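Local coordinates for THUMP domain-containing protein (Pyrococcus horikoshii, PDB 1VBK) that is of unknown function but probably binds RNA and ATP, consistent with its THUMP domain and its kinship to the tRNA-modifying and thiamine-biosynthesis enzyme ThiI, at residues Asp245-Leu248 against Lys249-Asp253; Glu32-Thr36 against Glu37-Tyr41; Leu125-Gln128 against Ala129-Glu133. All coordinates share one frame; numbering follows the deposited sequence.

Contact 1: Asp245-Leu248 against Lys249-Asp253; sequences DRVL and KLIRD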
loop_
_atom_site.group_PDB
_atom_site.type_symbol
_atom_site.label_atom_id
_atom_site.label_comp_id
_atom_site.label_asym_id
_atom_site.label_seq_id
_atom_site.Cartn_x
_atom_site.Cartn_y
_atom_site.Cartn_z
ATOM N N ASP A 245 2.635 17.475 8.576
ATOM C CA ASP A 245 2.228 16.397 9.468
ATOM C C ASP A 245 0.933 15.756 8.968
ATOM O O ASP A 245 0.766 14.540 9.046
ATOM C CB ASP A 245 2.072 16.908 10.910
ATOM C CG ASP A 245 1.179 18.132 11.014
ATOM O OD1 ASP A 245 0.807 18.692 9.970
ATOM O OD2 ASP A 245 0.854 18.544 12.148
ATOM N N ARG A 246 0.031 16.573 8.429
ATOM C CA ARG A 246 -1.238 16.070 7.908
ATOM C C ARG A 246 -1.030 15.181 6.676
ATOM O O ARG A 246 -1.803 14.254 6.431
ATOM C CB ARG A 246 -2.163 17.240 7.554
ATOM C CG ARG A 246 -2.528 18.128 8.744
ATOM C CD ARG A 246 -3.348 17.367 9.787
ATOM N NE ARG A 246 -4.532 16.746 9.195
ATOM C CZ ARG A 246 -5.402 15.991 9.863
ATOM N NH1 ARG A 246 -5.230 15.755 11.157
ATOM N NH2 ARG A 246 -6.442 15.459 9.233
ATOM N N VAL A 247 0.011 15.465 5.898
ATOM C CA VAL A 247 0.310 14.665 4.713
ATOM C C VAL A 247 0.791 13.275 5.151
ATOM O O VAL A 247 0.372 12.257 4.595
ATOM C CB VAL A 247 1.403 15.330 3.845
ATOM C CG1 VAL A 247 1.737 14.444 2.657
ATOM C CG2 VAL A 247 0.927 16.701 3.367
ATOM N N LEU A 248 1.677 13.239 6.142
ATOM C CA LEU A 248 2.189 11.971 6.650
ATOM C C LEU A 248 1.035 11.174 7.250
ATOM O O LEU A 248 0.965 9.959 7.085
ATOM C CB LEU A 248 3.270 12.207 7.710
ATOM C CG LEU A 248 4.567 12.841 7.192
ATOM C CD1 LEU A 248 5.475 13.207 8.365
ATOM C CD2 LEU A 248 5.262 11.874 6.246
ATOM N N LYS A 249 0.130 11.860 7.942
ATOM C CA LYS A 249 -1.022 11.192 8.539
ATOM C C LYS A 249 -1.875 10.545 7.450
ATOM O O LYS A 249 -2.347 9.422 7.611
ATOM C CB LYS A 249 -1.875 12.187 9.334
ATOM C CG LYS A 249 -3.111 11.571 9.981
ATOM C CD LYS A 249 -3.861 12.600 10.826
ATOM C CE LYS A 249 -5.163 12.036 11.376
ATOM N NZ LYS A 249 -4.935 10.823 12.209
ATOM N N LEU A 250 -2.063 11.260 6.344
ATOM C CA LEU A 250 -2.857 10.767 5.220
ATOM C C LEU A 250 -2.205 9.515 4.631
ATOM O O LEU A 250 -2.877 8.523 4.331
ATOM C CB LEU A 250 -2.954 11.850 4.143
ATOM C CG LEU A 250 -4.009 11.721 3.040
ATOM C CD1 LEU A 250 -5.413 11.845 3.645
ATOM C CD2 LEU A 250 -3.787 12.815 2.006
ATOM N N ILE A 251 -0.891 9.574 4.451
ATOM C CA ILE A 251 -0.160 8.442 3.909
ATOM C C ILE A 251 -0.359 7.213 4.795
ATOM O O ILE A 251 -0.649 6.120 4.299
ATOM C CB ILE A 251 1.341 8.768 3.795
ATOM C CG1 ILE A 251 1.551 9.813 2.691
ATOM C CG2 ILE A 251 2.126 7.501 3.511
ATOM C CD1 ILE A 251 2.969 10.365 2.604
ATOM N N ARG A 252 -0.211 7.400 6.106
ATOM C CA ARG A 252 -0.383 6.305 7.057
ATOM C C ARG A 252 -1.825 5.791 7.102
ATOM O O ARG A 252 -2.069 4.592 6.940
ATOM C CB ARG A 252 0.047 6.748 8.464
ATOM C CG ARG A 252 -0.360 5.776 9.576
ATOM C CD ARG A 252 -0.127 6.363 10.970
ATOM N NE ARG A 252 1.276 6.322 11.384
ATOM C CZ ARG A 252 1.913 5.221 11.783
ATOM N NH1 ARG A 252 1.277 4.054 11.827
ATOM N NH2 ARG A 252 3.189 5.286 12.138
ATOM N N ASP A 253 -2.781 6.693 7.307
ATOM C CA ASP A 253 -4.186 6.296 7.392
ATOM C C ASP A 253 -4.755 5.575 6.171
ATOM O O ASP A 253 -5.544 4.640 6.312
ATOM C CB ASP A 253 -5.065 7.512 7.699
ATOM C CG ASP A 253 -4.838 8.059 9.092
ATOM O OD1 ASP A 253 -4.199 7.370 9.914
ATOM O OD2 ASP A 253 -5.309 9.182 9.368
#
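K249 runs alongside R246, one turn earlier on the same helix, and its long aliphatic chain packs against the arginine. Its CB rests on the backbone, 3.5 Å from D245 O, the carbonyl that also accepts the 3.0 Å bond from K249 N. With CG anti to the backbone N (chi1 179°) and the next two torsions extended, the chain leaves the helix straight. CD then lies over one face of the R246 guanidinium, 3.5 Å from R246 NH1, and CE follows at 3.7 Å from the same nitrogen. The bend comes only at chi4, 58°, where NZ turns to D253 OD2 in a weak salt bridge of 3.3 Å. The two cationic ends are not in contact, NH1 of R246 being 5.1 Å from NZ of K249, while R246 NE has a long, weak ion pair with E242. Lysine suits this exposed flank because its methylenes cover a flat cation and its amine reaches an acid four residues on. Inward, V247 CG1 meets I251 CD1, and both branched residues touch I183 of the central strand. This is an amphipathic helix of a Rossmann-like alpha/beta fold, crossing between parallel strands 239-241 and 258-260.

Contact 2: Glu32-Thr36 against Glu37-Tyr41; sequences EALVT and EEVPY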
loop_
_atom_site.group_PDB
_atom_site.type_symbol
_atom_site.label_atom_id
_atom_site.label_comp_id
_atom_site.label_asym_id
_atom_site.label_seq_id
_atom_site.Cartn_x
_atom_site.Cartn_y
_atom_site.Cartn_z
ATOM N N GLU A 32 -18.981 2.962 -12.091
ATOM C CA GLU A 32 -18.853 4.262 -11.442
ATOM C C GLU A 32 -18.988 5.400 -12.445
ATOM O O GLU A 32 -19.649 6.400 -12.169
ATOM C CB GLU A 32 -17.504 4.369 -10.728
ATOM C CG GLU A 32 -17.441 3.633 -9.405
ATOM C CD GLU A 32 -18.285 4.304 -8.337
ATOM O OE1 GLU A 32 -18.037 5.497 -8.051
ATOM O OE2 GLU A 32 -19.194 3.644 -7.788
ATOM N N ALA A 33 -18.368 5.239 -13.611
ATOM C CA ALA A 33 -18.425 6.258 -14.655
ATOM C C ALA A 33 -19.838 6.480 -15.186
ATOM O O ALA A 33 -20.298 7.619 -15.291
ATOM C CB ALA A 33 -17.501 5.882 -15.798
ATOM N N LEU A 34 -20.523 5.395 -15.532
ATOM C CA LEU A 34 -21.879 5.495 -16.061
ATOM C C LEU A 34 -22.861 6.047 -15.024
ATOM O O LEU A 34 -23.717 6.877 -15.346
ATOM C CB LEU A 34 -22.348 4.124 -16.566
ATOM C CG LEU A 34 -21.546 3.569 -17.757
ATOM C CD1 LEU A 34 -22.047 2.179 -18.119
ATOM C CD2 LEU A 34 -21.683 4.498 -18.948
ATOM N N VAL A 35 -22.738 5.594 -13.782
ATOM C CA VAL A 35 -23.623 6.067 -12.723
ATOM C C VAL A 35 -23.382 7.554 -12.464
ATOM O O VAL A 35 -24.328 8.329 -12.343
ATOM C CB VAL A 35 -23.415 5.258 -11.417
ATOM C CG1 VAL A 35 -24.245 5.855 -10.285
ATOM C CG2 VAL A 35 -23.828 3.809 -11.642
ATOM N N THR A 36 -22.116 7.949 -12.394
ATOM C CA THR A 36 -21.765 9.342 -12.159
ATOM C C THR A 36 -22.319 10.251 -13.257
ATOM O O THR A 36 -22.825 11.335 -12.975
ATOM C CB THR A 36 -20.229 9.523 -12.083
ATOM O OG1 THR A 36 -19.715 8.763 -10.986
ATOM C CG2 THR A 36 -19.871 10.984 -11.885
ATOM N N GLU A 37 -22.237 9.800 -14.506
ATOM C CA GLU A 37 -22.729 10.586 -15.635
ATOM C C GLU A 37 -24.209 10.328 -15.917
ATOM O O GLU A 37 -24.762 10.825 -16.896
ATOM C CB GLU A 37 -21.912 10.270 -16.892
ATOM C CG GLU A 37 -20.425 10.572 -16.783
ATOM C CD GLU A 37 -20.136 12.043 -16.558
ATOM O OE1 GLU A 37 -20.631 12.876 -17.347
ATOM O OE2 GLU A 37 -19.407 12.366 -15.595
ATOM N N GLU A 38 -24.844 9.550 -15.053
ATOM C CA GLU A 38 -26.255 9.208 -15.194
ATOM C C GLU A 38 -26.606 8.576 -16.540
ATOM O O GLU A 38 -27.608 8.935 -17.165
ATOM C CB GLU A 38 -27.142 10.437 -14.953
ATOM C CG GLU A 38 -26.963 11.056 -13.576
ATOM C CD GLU A 38 -28.122 11.950 -13.165
ATOM O OE1 GLU A 38 -28.732 12.603 -14.038
ATOM O OE2 GLU A 38 -28.413 12.011 -11.954
ATOM N N VAL A 39 -25.774 7.642 -16.988
ATOM C CA VAL A 39 -26.038 6.936 -18.235
ATOM C C VAL A 39 -26.703 5.619 -17.848
ATOM O O VAL A 39 -26.118 4.805 -17.136
ATOM C CB VAL A 39 -24.742 6.624 -19.017
ATOM C CG1 VAL A 39 -25.084 5.877 -20.298
ATOM C CG2 VAL A 39 -24.000 7.910 -19.342
ATOM N N PRO A 40 -27.939 5.396 -18.310
ATOM C CA PRO A 40 -28.667 4.164 -17.995
ATOM C C PRO A 40 -28.011 2.943 -18.639
ATOM O O PRO A 40 -27.431 3.043 -19.714
ATOM C CB PRO A 40 -30.062 4.422 -18.576
ATOM C CG PRO A 40 -30.147 5.921 -18.677
ATOM C CD PRO A 40 -28.765 6.290 -19.134
ATOM N N TYR A 41 -28.104 1.800 -17.966
ATOM C CA TYR A 41 -27.558 0.546 -18.469
ATOM C C TYR A 41 -28.242 -0.590 -17.721
ATOM O O TYR A 41 -28.617 -0.435 -16.557
ATOM C CB TYR A 41 -26.037 0.491 -18.269
ATOM C CG TYR A 41 -25.591 0.323 -16.840
ATOM C CD1 TYR A 41 -25.456 -0.944 -16.275
ATOM C CD2 TYR A 41 -25.299 1.431 -16.050
ATOM C CE1 TYR A 41 -25.038 -1.103 -14.962
ATOM C CE2 TYR A 41 -24.882 1.282 -14.734
ATOM C CZ TYR A 41 -24.753 0.016 -14.199
ATOM O OH TYR A 41 -24.338 -0.133 -12.899
#
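L34 and V39 form the tight heart of this helix end. L34 CD2 presses on V39 CB at 3.7 Å, and V39 N gives L34 O a nearly straight hydrogen bond of 2.7 Å (170°). E38 N turns back to V35 O at 3.0 Å, coming from above that carbonyl's plane. Together these two bonds make a Schellman motif, and E38 is its C-prime residue, with positive phi (55°), a backbone shape more often left to glycine. The leucine and valine add the apolar contact such turns commonly carry, and L34 is covered further by A61 and V53.

The fit of Y41 is looser. Its ring slants across L34, CD2 lying 3.9 Å from L34 CD1, while V35 CG2 reaches only the ring edge, 4.1 Å from CE2 of Y41. T36 and E38 are exposed, as their polar groups suit; V35 is exposed too, partly shielded by that edge. Even on this solvent side T36 holds firmly: chi1 of -62° sets OG1 beside the backbone N, and it gives E32 O a 2.6 Å hydrogen bond, opposite in face to that from T36 N. E37 and E38 stand at the negative end of the helix dipole, which is probably mildly unfavourable for their charge; solvent, and for E37 the weak partners R67 and Y232, may offset it.

Contact 3: Leu125-Gln128 against Ala129-Glu133; sequences LEIQ and AKVGE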
loop_
_atom_site.group_PDB
_atom_site.type_symbol
_atom_site.label_atom_id
_atom_site.label_comp_id
_atom_site.label_asym_id
_atom_site.label_seq_id
_atom_site.Cartn_x
_atom_site.Cartn_y
_atom_site.Cartn_z
ATOM N N LEU A 125 -12.879 -15.510 -41.737
ATOM C CA LEU A 125 -12.726 -15.113 -43.131
ATOM C C LEU A 125 -13.935 -15.501 -43.983
ATOM O O LEU A 125 -14.259 -14.820 -44.962
ATOM C CB LEU A 125 -11.441 -15.710 -43.712
ATOM C CG LEU A 125 -10.165 -15.257 -42.994
ATOM C CD1 LEU A 125 -8.962 -15.898 -43.675
ATOM C CD2 LEU A 125 -10.044 -13.732 -43.020
ATOM N N GLU A 126 -14.602 -16.593 -43.618
ATOM C CA GLU A 126 -15.788 -17.025 -44.350
ATOM C C GLU A 126 -16.910 -16.024 -44.057
ATOM O O GLU A 126 -17.667 -15.641 -44.947
ATOM C CB GLU A 126 -16.215 -18.435 -43.915
ATOM C CG GLU A 126 -15.256 -19.545 -44.350
ATOM C CD GLU A 126 -15.727 -20.942 -43.951
ATOM O OE1 GLU A 126 -15.813 -21.234 -42.738
ATOM O OE2 GLU A 126 -16.012 -21.754 -44.861
ATOM N N ILE A 127 -17.008 -15.599 -42.802
ATOM C CA ILE A 127 -18.027 -14.632 -42.409
ATOM C C ILE A 127 -17.799 -13.325 -43.165
ATOM O O ILE A 127 -18.731 -12.748 -43.727
ATOM C CB ILE A 127 -17.973 -14.354 -40.891
ATOM C CG1 ILE A 127 -18.363 -15.617 -40.114
ATOM C CG2 ILE A 127 -18.904 -13.202 -40.539
ATOM C CD1 ILE A 127 -18.084 -15.525 -38.614
ATOM N N GLN A 128 -16.551 -12.863 -43.185
ATOM C CA GLN A 128 -16.216 -11.623 -43.881
ATOM C C GLN A 128 -16.592 -11.694 -45.361
ATOM O O GLN A 128 -17.166 -10.750 -45.908
ATOM C CB GLN A 128 -14.719 -11.320 -43.728
ATOM C CG GLN A 128 -14.318 -11.099 -42.276
ATOM C CD GLN A 128 -12.851 -10.750 -42.078
ATOM O OE1 GLN A 128 -12.395 -10.618 -40.942
ATOM N NE2 GLN A 128 -12.110 -10.591 -43.176
ATOM N N ALA A 129 -16.279 -12.816 -46.002
ATOM C CA ALA A 129 -16.586 -12.986 -47.422
ATOM C C ALA A 129 -18.084 -13.003 -47.705
ATOM O O ALA A 129 -18.550 -12.344 -48.635
ATOM C CB ALA A 129 -15.943 -14.272 -47.948
ATOM N N LYS A 130 -18.832 -13.759 -46.906
ATOM C CA LYS A 130 -20.276 -13.873 -47.084
ATOM C C LYS A 130 -21.018 -12.568 -46.803
ATOM O O LYS A 130 -21.931 -12.189 -47.540
ATOM C CB LYS A 130 -20.832 -14.971 -46.174
ATOM C CG LYS A 130 -20.383 -16.382 -46.523
ATOM C CD LYS A 130 -21.008 -16.859 -47.815
ATOM C CE LYS A 130 -20.874 -18.368 -47.970
ATOM N NZ LYS A 130 -21.680 -18.868 -49.122
ATOM N N VAL A 131 -20.640 -11.893 -45.722
ATOM C CA VAL A 131 -21.279 -10.629 -45.366
ATOM C C VAL A 131 -20.928 -9.564 -46.400
ATOM O O VAL A 131 -21.771 -8.753 -46.777
ATOM C CB VAL A 131 -20.832 -10.148 -43.963
ATOM C CG1 VAL A 131 -21.346 -8.733 -43.698
ATOM C CG2 VAL A 131 -21.371 -11.096 -42.902
ATOM N N GLY A 132 -19.678 -9.570 -46.853
ATOM C CA GLY A 132 -19.257 -8.602 -47.848
ATOM C C GLY A 132 -20.010 -8.804 -49.152
ATOM O O GLY A 132 -20.350 -7.838 -49.828
ATOM N N GLU A 133 -20.262 -10.062 -49.507
ATOM C CA GLU A 133 -20.990 -10.386 -50.732
ATOM C C GLU A 133 -22.436 -9.914 -50.623
ATOM O O GLU A 133 -23.032 -9.470 -51.603
ATOM C CB GLU A 133 -20.966 -11.897 -50.987
ATOM C CG GLU A 133 -21.945 -12.343 -52.069
ATOM C CD GLU A 133 -21.954 -13.843 -52.281
ATOM O OE1 GLU A 133 -22.136 -14.589 -51.292
ATOM O OE2 GLU A 133 -21.787 -14.275 -53.442
#
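I127 and V131, one turn apart, meet through one methyl each because their first torsions lean these branches toward one another. In I127, chi1 of -66° sets CG2 on the carbonyl side, pointing forward along the helix; in V131, chi1 of 172° sets CG2 beside the backbone N, pointing back. The two CG2 atoms come to 4.0 Å, and the side chains lie next to each other, directed the same way. The V131 methyl also settles onto the helix itself, its CG2 being 3.2 Å from I127 O. That oxygen accepts the V131 N-H at 2.9 Å. Beta-branched residues suit this buried stripe: each has a methyl close to the backbone, stiff and well placed for packing.

K130 and A129 lie on the exposed flank. A chi1 of -67° keeps K130 CG beside the backbone N, 3.2 Å from E126 O; the bend at chi2 then turns the rest of the chain, whose amine leads off to solvent. A129 takes up little space there, its CB 3.5 Å from L125 O. Q128 behaves differently again: its chain is extended beyond CG, and the amide is used at both ends, OE1 accepting from A113 N and NE2 bonding a diol probably taken from the crystallisation liquor. The backbone O of Q128 receives G132 N at 2.9 Å, and glycine, having no side chain, suits this buried position hard against that carbonyl.

The helix belongs to the THUMP domain and links strand 108-115 to strand 142-143 as a beta-alpha-beta unit. I127 packs on A113, I154 and I156, whereas V131 wedges between V111 and I154 of the sheet and I87, N88 and A91 of the neighbouring helix 84-102.

Overall arrangement
Read from the N terminus, the contacts follow one another as 2, 3 and 1; each is a local stretch without a gap, so none closes a long loop, nests or crosses. Contact 2 ends helix 19-36 in the ferredoxin-like part and packs it on helix 58-65 and strand 50-54. Contact 3, about 27 Å away between nearest atoms, sets helix 124-138 of the THUMP domain on strands 108-115 and 150-157 and helix 84-102. Contact 1 packs helix 244-254 on the parallel sheet of the ThiI-type part, about 50 Å from contact 3 between nearest atoms and across the chain's centre. It also borders the second subunit, whose R181 bonds to D253 O.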